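Local coordinates for beta-fructofuranosidase (Bifidobacterium adolescentis, PDB 6NOB), which probably hydrolyses terminal beta-D-fructofuranoside residues of sucrose and related fructosides, as a member of glycoside hydrolase family 32, at residues A[333-345]-A[357-371]. Numbering follows the deposited sequence.
Sequences PNNATVPAMTLFS and RYEGPVLADFGHQIA
Leu343 packs its CB against CB of Val362 (4.0 Å) at the middle of an antiparallel beta hairpin, two neighbouring strands of a blade in the five-bladed beta-propeller of family 32 enzymes. On the same face CB of Met341 meets CG1 of Val362, while Ala340 lies against Ala364 and Pro361 on the other. Val338 reaches Phe366 with both methyls: CG2, anti to the backbone N, stands 4.0 Å from the ring centroid and 15° off its normal, a CH-pi contact, while CG1 touches CZ. Phe299 meets the same ring edge-to-face. Farther along, Phe344 and Tyr358 pair obliquely, their planes at 37°, with Tyr358 CD1 over one face of the Phe344 ring; CG2 of Thr342 touches Tyr358 OH.

Backbone bonds tie the strands together from Asp365 N to Pro339 O at one end to the reciprocal pair between Ser345 and Arg357 at the other. Strand 285-295 flanks 337-345 on its opposite edge. Past Asp365 the two segments are bridged by water, one molecule accepting from Asn334 N and donating to Ile370 O. At the far polar edge Ser345 OG lies improbably close to Glu359 OE1, a doubtful distance, and is hydrogen-bonded to NE of Arg285 on strand 285-295. Arg357, bent at chi3 (69°), turns its guanidinium side-on to Glu359: NE (2.9 Å) and NH2 (2.8 Å) both grip OE1, which receives NH2 on its syn lone pair and is met by NE from above the carboxylate plane.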
ATOM      1  N   PRO A 333      -9.797  13.039 -21.795  1.00 46.03           N
ATOM      2  CA  PRO A 333      -9.087  13.516 -20.601  1.00 43.30           C
ATOM      3  C   PRO A 333      -9.285  15.007 -20.380  1.00 45.30           C
ATOM      4  O   PRO A 333      -9.944  15.680 -21.178  1.00 39.93           O
ATOM      5  CB  PRO A 333      -7.621  13.188 -20.911  1.00 36.27           C
ATOM      6  CG  PRO A 333      -7.549  13.196 -22.409  1.00 35.42           C
ATOM      7  CD  PRO A 333      -8.878  12.689 -22.894  1.00 36.32           C
ATOM      8  N   ASN A 334      -8.730  15.527 -19.290  1.00 46.47           N
ATOM      9  CA  ASN A 334      -8.715  16.965 -19.036  1.00 41.95           C
ATOM     10  C   ASN A 334      -7.573  17.567 -19.843  1.00 45.64           C
ATOM     11  O   ASN A 334      -6.402  17.446 -19.476  1.00 50.45           O
ATOM     12  CB  ASN A 334      -8.563  17.243 -17.544  1.00 38.12           C
ATOM     13  CG  ASN A 334      -8.838  18.691 -17.188  1.00 37.53           C
ATOM     14  OD1 ASN A 334      -8.675  19.590 -18.014  1.00 38.05           O
ATOM     15  ND2 ASN A 334      -9.267  18.924 -15.952  1.00 30.81           N
ATOM     16  N   ASN A 335      -7.913  18.220 -20.952  1.00 46.89           N
ATOM     17  CA  ASN A 335      -6.916  18.796 -21.845  1.00 45.77           C
ATOM     18  C   ASN A 335      -6.314  20.089 -21.313  1.00 48.11           C
ATOM     19  O   ASN A 335      -5.450  20.669 -21.979  1.00 52.11           O
ATOM     20  CB  ASN A 335      -7.528  19.043 -23.230  1.00 44.24           C
ATOM     21  CG  ASN A 335      -8.859  19.773 -23.163  1.00 45.45           C
ATOM     22  OD1 ASN A 335      -9.620  19.620 -22.205  1.00 47.39           O
ATOM     23  ND2 ASN A 335      -9.147  20.570 -24.184  1.00 42.55           N
ATOM     24  N   ALA A 336      -6.735  20.547 -20.134  1.00 42.53           N
ATOM     25  CA  ALA A 336      -6.242  21.792 -19.564  1.00 45.43           C
ATOM     26  C   ALA A 336      -5.264  21.585 -18.417  1.00 45.32           C
ATOM     27  O   ALA A 336      -4.625  22.552 -17.992  1.00 44.93           O
ATOM     28  CB  ALA A 336      -7.412  22.652 -19.072  1.00 33.99           C
ATOM     29  N   THR A 337      -5.132  20.362 -17.909  1.00 41.05           N
ATOM     30  CA  THR A 337      -4.321  20.090 -16.735  1.00 38.52           C
ATOM     31  C   THR A 337      -3.263  19.037 -17.037  1.00 42.77           C
ATOM     32  O   THR A 337      -3.339  18.301 -18.027  1.00 43.34           O
ATOM     33  CB  THR A 337      -5.189  19.622 -15.557  1.00 40.80           C
ATOM     34  OG1 THR A 337      -5.812  18.376 -15.889  1.00 37.28           O
ATOM     35  CG2 THR A 337      -6.260  20.652 -15.236  1.00 29.89           C
ATOM     36  N   VAL A 338      -2.270  18.979 -16.155  1.00 41.81           N
ATOM     37  CA  VAL A 338      -1.179  18.011 -16.228  1.00 46.36           C
ATOM     38  C   VAL A 338      -0.866  17.570 -14.802  1.00 42.05           C
ATOM     39  O   VAL A 338      -0.878  18.404 -13.883  1.00 39.69           O
ATOM     40  CB  VAL A 338       0.055  18.610 -16.926  1.00 48.06           C
ATOM     41  CG1 VAL A 338       0.428  19.953 -16.299  1.00 45.59           C
ATOM     42  CG2 VAL A 338       1.236  17.647 -16.888  1.00 41.65           C
ATOM     43  N   PRO A 339      -0.615  16.284 -14.558  1.00 39.67           N
ATOM     44  CA  PRO A 339      -0.254  15.852 -13.202  1.00 36.71           C
ATOM     45  C   PRO A 339       1.010  16.549 -12.725  1.00 39.25           C
ATOM     46  O   PRO A 339       1.988  16.675 -13.464  1.00 43.25           O
ATOM     47  CB  PRO A 339      -0.045  14.342 -13.355  1.00 41.30           C
ATOM     48  CG  PRO A 339      -0.869  13.971 -14.554  1.00 39.38           C
ATOM     49  CD  PRO A 339      -0.778  15.145 -15.480  1.00 36.89           C
ATOM     50  N   ALA A 340       0.982  17.011 -11.475  1.00 33.53           N
ATOM     51  CA  ALA A 340       2.098  17.758 -10.914  1.00 36.73           C
ATOM     52  C   ALA A 340       2.322  17.376  -9.459  1.00 44.85           C
ATOM     53  O   ALA A 340       1.370  17.097  -8.724  1.00 40.95           O
ATOM     54  CB  ALA A 340       1.863  19.271 -11.014  1.00 32.98           C
ATOM     55  N   MET A 341       3.591  17.366  -9.055  1.00 41.14           N
ATOM     56  CA  MET A 341       3.982  17.213  -7.657  1.00 38.54           C
ATOM     57  C   MET A 341       4.265  18.603  -7.110  1.00 36.77           C
ATOM     58  O   MET A 341       5.326  19.179  -7.365  1.00 43.67           O
ATOM     59  CB  MET A 341       5.202  16.314  -7.519  1.00 38.78           C
ATOM     60  CG  MET A 341       4.917  14.851  -7.709  1.00 42.51           C
ATOM     61  SD  MET A 341       6.351  13.866  -7.258  1.00 44.89           S
ATOM     62  CE  MET A 341       5.880  12.293  -7.972  1.00 40.46           C
ATOM     63  N   THR A 342       3.315  19.143  -6.359  1.00 36.80           N
ATOM     64  CA  THR A 342       3.479  20.465  -5.778  1.00 38.24           C
ATOM     65  C   THR A 342       4.338  20.380  -4.524  1.00 33.83           C
ATOM     66  O   THR A 342       4.051  19.597  -3.613  1.00 32.57           O
ATOM     67  CB  THR A 342       2.117  21.081  -5.472  1.00 37.30           C
ATOM     68  OG1 THR A 342       1.220  20.058  -5.019  1.00 35.51           O
ATOM     69  CG2 THR A 342       1.551  21.743  -6.722  1.00 31.87           C
ATOM     70  N   LEU A 343       5.398  21.182  -4.488  1.00 31.93           N
ATOM     71  CA  LEU A 343       6.393  21.135  -3.429  1.00 30.97           C
ATOM     72  C   LEU A 343       6.143  22.236  -2.406  1.00 36.57           C
ATOM     73  O   LEU A 343       5.850  23.380  -2.767  1.00 34.45           O
ATOM     74  CB  LEU A 343       7.801  21.274  -4.013  1.00 36.00           C
ATOM     75  CG  LEU A 343       8.974  21.017  -3.067  1.00 37.36           C
ATOM     76  CD1 LEU A 343       8.970  19.580  -2.580  1.00 34.01           C
ATOM     77  CD2 LEU A 343      10.287  21.349  -3.754  1.00 37.13           C
ATOM     78  N   PHE A 344       6.259  21.878  -1.127  1.00 35.10           N
ATOM     79  CA  PHE A 344       6.141  22.808  -0.014  1.00 27.83           C
ATOM     80  C   PHE A 344       7.318  22.612   0.931  1.00 36.13           C
ATOM     81  O   PHE A 344       7.903  21.528   1.004  1.00 36.44           O
ATOM     82  CB  PHE A 344       4.834  22.615   0.766  1.00 28.52           C
ATOM     83  CG  PHE A 344       3.593  22.831  -0.051  1.00 31.14           C
ATOM     84  CD1 PHE A 344       3.074  21.813  -0.837  1.00 25.18           C
ATOM     85  CD2 PHE A 344       2.932  24.047  -0.016  1.00 29.87           C
ATOM     86  CE1 PHE A 344       1.927  22.010  -1.579  1.00 32.03           C
ATOM     87  CE2 PHE A 344       1.785  24.250  -0.757  1.00 37.21           C
ATOM     88  CZ  PHE A 344       1.280  23.231  -1.540  1.00 33.58           C
ATOM     89  N   SER A 345       7.659  23.667   1.670  1.00 34.02           N
ATOM     90  CA  SER A 345       8.743  23.584   2.638  1.00 36.71           C
ATOM     91  C   SER A 345       8.387  24.366   3.894  1.00 36.49           C
ATOM     92  O   SER A 345       7.663  25.362   3.844  1.00 38.52           O
ATOM     93  CB  SER A 345      10.069  24.113   2.078  1.00 33.29           C
ATOM     94  OG  SER A 345       9.974  25.484   1.753  1.00 39.03           O
ATOM     95  N   ARG A 357       5.457  26.717   3.069  1.00 40.13           N
ATOM     96  CA  ARG A 357       5.637  27.646   1.963  1.00 42.15           C
ATOM     97  C   ARG A 357       5.539  26.903   0.636  1.00 42.52           C
ATOM     98  O   ARG A 357       6.219  25.893   0.435  1.00 45.03           O
ATOM     99  CB  ARG A 357       6.996  28.335   2.092  1.00 42.27           C
ATOM    100  CG  ARG A 357       7.275  29.425   1.081  1.00 42.43           C
ATOM    101  CD  ARG A 357       8.632  30.055   1.363  1.00 42.30           C
ATOM    102  NE  ARG A 357       9.729  29.131   1.083  1.00 45.84           N
ATOM    103  CZ  ARG A 357      10.972  29.287   1.527  1.00 47.76           C
ATOM    104  NH1 ARG A 357      11.281  30.331   2.285  1.00 45.17           N
ATOM    105  NH2 ARG A 357      11.908  28.399   1.216  1.00 40.25           N
ATOM    106  N   TYR A 358       4.695  27.402  -0.264  1.00 39.86           N
ATOM    107  CA  TYR A 358       4.555  26.780  -1.574  1.00 40.48           C
ATOM    108  C   TYR A 358       5.785  27.075  -2.425  1.00 39.50           C
ATOM    109  O   TYR A 358       6.166  28.236  -2.604  1.00 41.03           O
ATOM    110  CB  TYR A 358       3.288  27.277  -2.272  1.00 42.00           C
ATOM    111  CG  TYR A 358       3.062  26.671  -3.642  1.00 37.82           C
ATOM    112  CD1 TYR A 358       3.368  25.340  -3.891  1.00 36.26           C
ATOM    113  CD2 TYR A 358       2.539  27.430  -4.684  1.00 38.03           C
ATOM    114  CE1 TYR A 358       3.167  24.781  -5.138  1.00 37.97           C
ATOM    115  CE2 TYR A 358       2.334  26.878  -5.937  1.00 35.82           C
ATOM    116  CZ  TYR A 358       2.652  25.552  -6.158  1.00 39.06           C
ATOM    117  OH  TYR A 358       2.454  24.990  -7.398  1.00 40.50           O
ATOM    118  N   GLU A 359       6.406  26.021  -2.950  1.00 37.76           N
ATOM    119  CA  GLU A 359       7.640  26.141  -3.714  1.00 36.17           C
ATOM    120  C   GLU A 359       7.448  25.925  -5.210  1.00 40.51           C
ATOM    121  O   GLU A 359       8.434  25.944  -5.955  1.00 42.21           O
ATOM    122  CB  GLU A 359       8.683  25.148  -3.184  1.00 37.11           C
ATOM    123  CG  GLU A 359       9.018  25.309  -1.708  1.00 36.14           C
ATOM    124  CD  GLU A 359      10.179  26.259  -1.474  1.00 41.36           C
ATOM    125  OE1 GLU A 359      10.405  26.655  -0.312  1.00 39.35           O
ATOM    126  OE2 GLU A 359      10.868  26.611  -2.454  1.00 44.75           O
ATOM    127  N   GLY A 360       6.217  25.721  -5.672  1.00 40.21           N
ATOM    128  CA  GLY A 360       5.970  25.428  -7.063  1.00 33.35           C
ATOM    129  C   GLY A 360       5.992  23.938  -7.331  1.00 37.14           C
ATOM    130  O   GLY A 360       6.298  23.129  -6.448  1.00 38.15           O
ATOM    131  N   PRO A 361       5.651  23.540  -8.558  1.00 39.22           N
ATOM    132  CA  PRO A 361       5.714  22.115  -8.922  1.00 38.25           C
ATOM    133  C   PRO A 361       7.153  21.674  -9.139  1.00 36.81           C
ATOM    134  O   PRO A 361       7.834  22.158 -10.046  1.00 39.07           O
ATOM    135  CB  PRO A 361       4.899  22.047 -10.218  1.00 33.84           C
ATOM    136  CG  PRO A 361       5.039  23.412 -10.812  1.00 32.72           C
ATOM    137  CD  PRO A 361       5.087  24.366  -9.640  1.00 36.02           C
ATOM    138  N   VAL A 362       7.618  20.748  -8.297  1.00 39.20           N
ATOM    139  CA  VAL A 362       8.956  20.195  -8.483  1.00 36.84           C
ATOM    140  C   VAL A 362       8.991  19.291  -9.709  1.00 37.98           C
ATOM    141  O   VAL A 362      10.049  19.106 -10.324  1.00 44.99           O
ATOM    142  CB  VAL A 362       9.409  19.450  -7.210  1.00 34.35           C
ATOM    143  CG1 VAL A 362       8.603  18.176  -7.014  1.00 25.98           C
ATOM    144  CG2 VAL A 362      10.898  19.141  -7.261  1.00 30.29           C
ATOM    145  N   LEU A 363       7.844  18.734 -10.097  1.00 37.37           N
ATOM    146  CA  LEU A 363       7.768  17.809 -11.218  1.00 35.09           C
ATOM    147  C   LEU A 363       6.378  17.870 -11.835  1.00 35.34           C
ATOM    148  O   LEU A 363       5.373  17.901 -11.120  1.00 30.98           O
ATOM    149  CB  LEU A 363       8.082  16.373 -10.778  1.00 35.50           C
ATOM    150  CG  LEU A 363       7.999  15.298 -11.865  1.00 38.57           C
ATOM    151  CD1 LEU A 363       9.102  15.498 -12.889  1.00 37.03           C
ATOM    152  CD2 LEU A 363       8.067  13.900 -11.265  1.00 33.54           C
ATOM    153  N   ALA A 364       6.333  17.898 -13.163  1.00 36.44           N
ATOM    154  CA  ALA A 364       5.098  17.748 -13.918  1.00 39.37           C
ATOM    155  C   ALA A 364       5.348  16.741 -15.029  1.00 40.51           C
ATOM    156  O   ALA A 364       6.371  16.819 -15.718  1.00 44.87           O
ATOM    157  CB  ALA A 364       4.620  19.086 -14.496  1.00 29.31           C
ATOM    158  N   ASP A 365       4.429  15.793 -15.197  1.00 36.15           N
ATOM    159  CA  ASP A 365       4.590  14.712 -16.169  1.00 36.74           C
ATOM    160  C   ASP A 365       3.820  15.085 -17.432  1.00 40.18           C
ATOM    161  O   ASP A 365       2.654  14.727 -17.598  1.00 39.50           O
ATOM    162  CB  ASP A 365       4.113  13.384 -15.591  1.00 39.93           C
ATOM    163  CG  ASP A 365       4.591  12.187 -16.397  1.00 42.60           C
ATOM    164  OD1 ASP A 365       4.958  12.364 -17.579  1.00 41.10           O
ATOM    165  OD2 ASP A 365       4.589  11.063 -15.852  1.00 38.92           O
ATOM    166  N   PHE A 366       4.486  15.805 -18.337  1.00 41.33           N
ATOM    167  CA  PHE A 366       3.857  16.150 -19.605  1.00 43.74           C
ATOM    168  C   PHE A 366       3.862  14.990 -20.588  1.00 46.22           C
ATOM    169  O   PHE A 366       3.024  14.961 -21.496  1.00 49.44           O
ATOM    170  CB  PHE A 366       4.539  17.369 -20.229  1.00 38.83           C
ATOM    171  CG  PHE A 366       3.891  18.667 -19.854  1.00 44.10           C
ATOM    172  CD1 PHE A 366       4.232  19.312 -18.675  1.00 42.67           C
ATOM    173  CD2 PHE A 366       2.920  19.234 -20.667  1.00 43.96           C
ATOM    174  CE1 PHE A 366       3.629  20.504 -18.320  1.00 40.90           C
ATOM    175  CE2 PHE A 366       2.312  20.424 -20.320  1.00 40.98           C
ATOM    176  CZ  PHE A 366       2.668  21.061 -19.145  1.00 45.30           C
ATOM    177  N   GLY A 367       4.777  14.032 -20.427  1.00 45.24           N
ATOM    178  CA  GLY A 367       4.704  12.820 -21.223  1.00 46.04           C
ATOM    179  C   GLY A 367       3.420  12.052 -20.988  1.00 49.22           C
ATOM    180  O   GLY A 367       2.930  11.363 -21.886  1.00 52.37           O
ATOM    181  N   HIS A 368       2.851  12.169 -19.792  1.00 47.31           N
ATOM    182  CA  HIS A 368       1.597  11.519 -19.433  1.00 43.26           C
ATOM    183  C   HIS A 368       0.564  12.549 -18.994  1.00 42.85           C
ATOM    184  O   HIS A 368      -0.164  12.354 -18.019  1.00 34.80           O
ATOM    185  CB  HIS A 368       1.824  10.473 -18.347  1.00 39.81           C
ATOM    186  CG  HIS A 368       2.791   9.401 -18.742  1.00 45.38           C
ATOM    187  ND1 HIS A 368       4.079   9.340 -18.251  1.00 42.13           N
ATOM    188  CD2 HIS A 368       2.664   8.357 -19.596  1.00 43.14           C
ATOM    189  CE1 HIS A 368       4.699   8.301 -18.780  1.00 45.06           C
ATOM    190  NE2 HIS A 368       3.863   7.688 -19.599  1.00 46.64           N
ATOM    191  N   GLN A 369       0.482  13.661 -19.728  1.00 48.58           N
ATOM    192  CA  GLN A 369      -0.409  14.746 -19.340  1.00 47.29           C
ATOM    193  C   GLN A 369      -1.882  14.388 -19.476  1.00 43.34           C
ATOM    194  O   GLN A 369      -2.724  15.092 -18.908  1.00 40.27           O
ATOM    195  CB  GLN A 369      -0.096  15.995 -20.161  1.00 44.61           C
ATOM    196  CG  GLN A 369      -0.606  15.962 -21.578  1.00 56.33           C
ATOM    197  CD  GLN A 369      -0.641  17.342 -22.196  1.00 65.30           C
ATOM    198  OE1 GLN A 369       0.186  17.676 -23.047  1.00 69.93           O
ATOM    199  NE2 GLN A 369      -1.595  18.158 -21.763  1.00 62.15           N
ATOM    200  N   ILE A 370      -2.220  13.322 -20.204  1.00 40.12           N
ATOM    201  CA  ILE A 370      -3.618  12.913 -20.271  1.00 43.20           C
ATOM    202  C   ILE A 370      -4.067  12.209 -18.997  1.00 41.75           C
ATOM    203  O   ILE A 370      -5.275  12.058 -18.777  1.00 39.91           O
ATOM    204  CB  ILE A 370      -3.883  12.017 -21.493  1.00 46.43           C
ATOM    205  CG1 ILE A 370      -3.016  10.758 -21.443  1.00 39.20           C
ATOM    206  CG2 ILE A 370      -3.636  12.784 -22.780  1.00 35.04           C
ATOM    207  CD1 ILE A 370      -3.311   9.784 -22.564  1.00 35.17           C
ATOM    208  N   ALA A 371      -3.137  11.772 -18.149  1.00 36.58           N
ATOM    209  CA  ALA A 371      -3.525  11.229 -16.856  1.00 32.83           C
ATOM    210  C   ALA A 371      -4.199  12.312 -16.022  1.00 31.14           C
ATOM    211  O   ALA A 371      -3.862  13.496 -16.117  1.00 35.15           O
ATOM    212  CB  ALA A 371      -2.308  10.667 -16.116  1.00 29.08           C
TER
HETATM  213  O   HOH W   1      -5.058  15.944 -17.517  1.00 35.36           O
HETATM  214  O   HOH W   2      -6.959  14.034 -17.583  1.00 41.87           O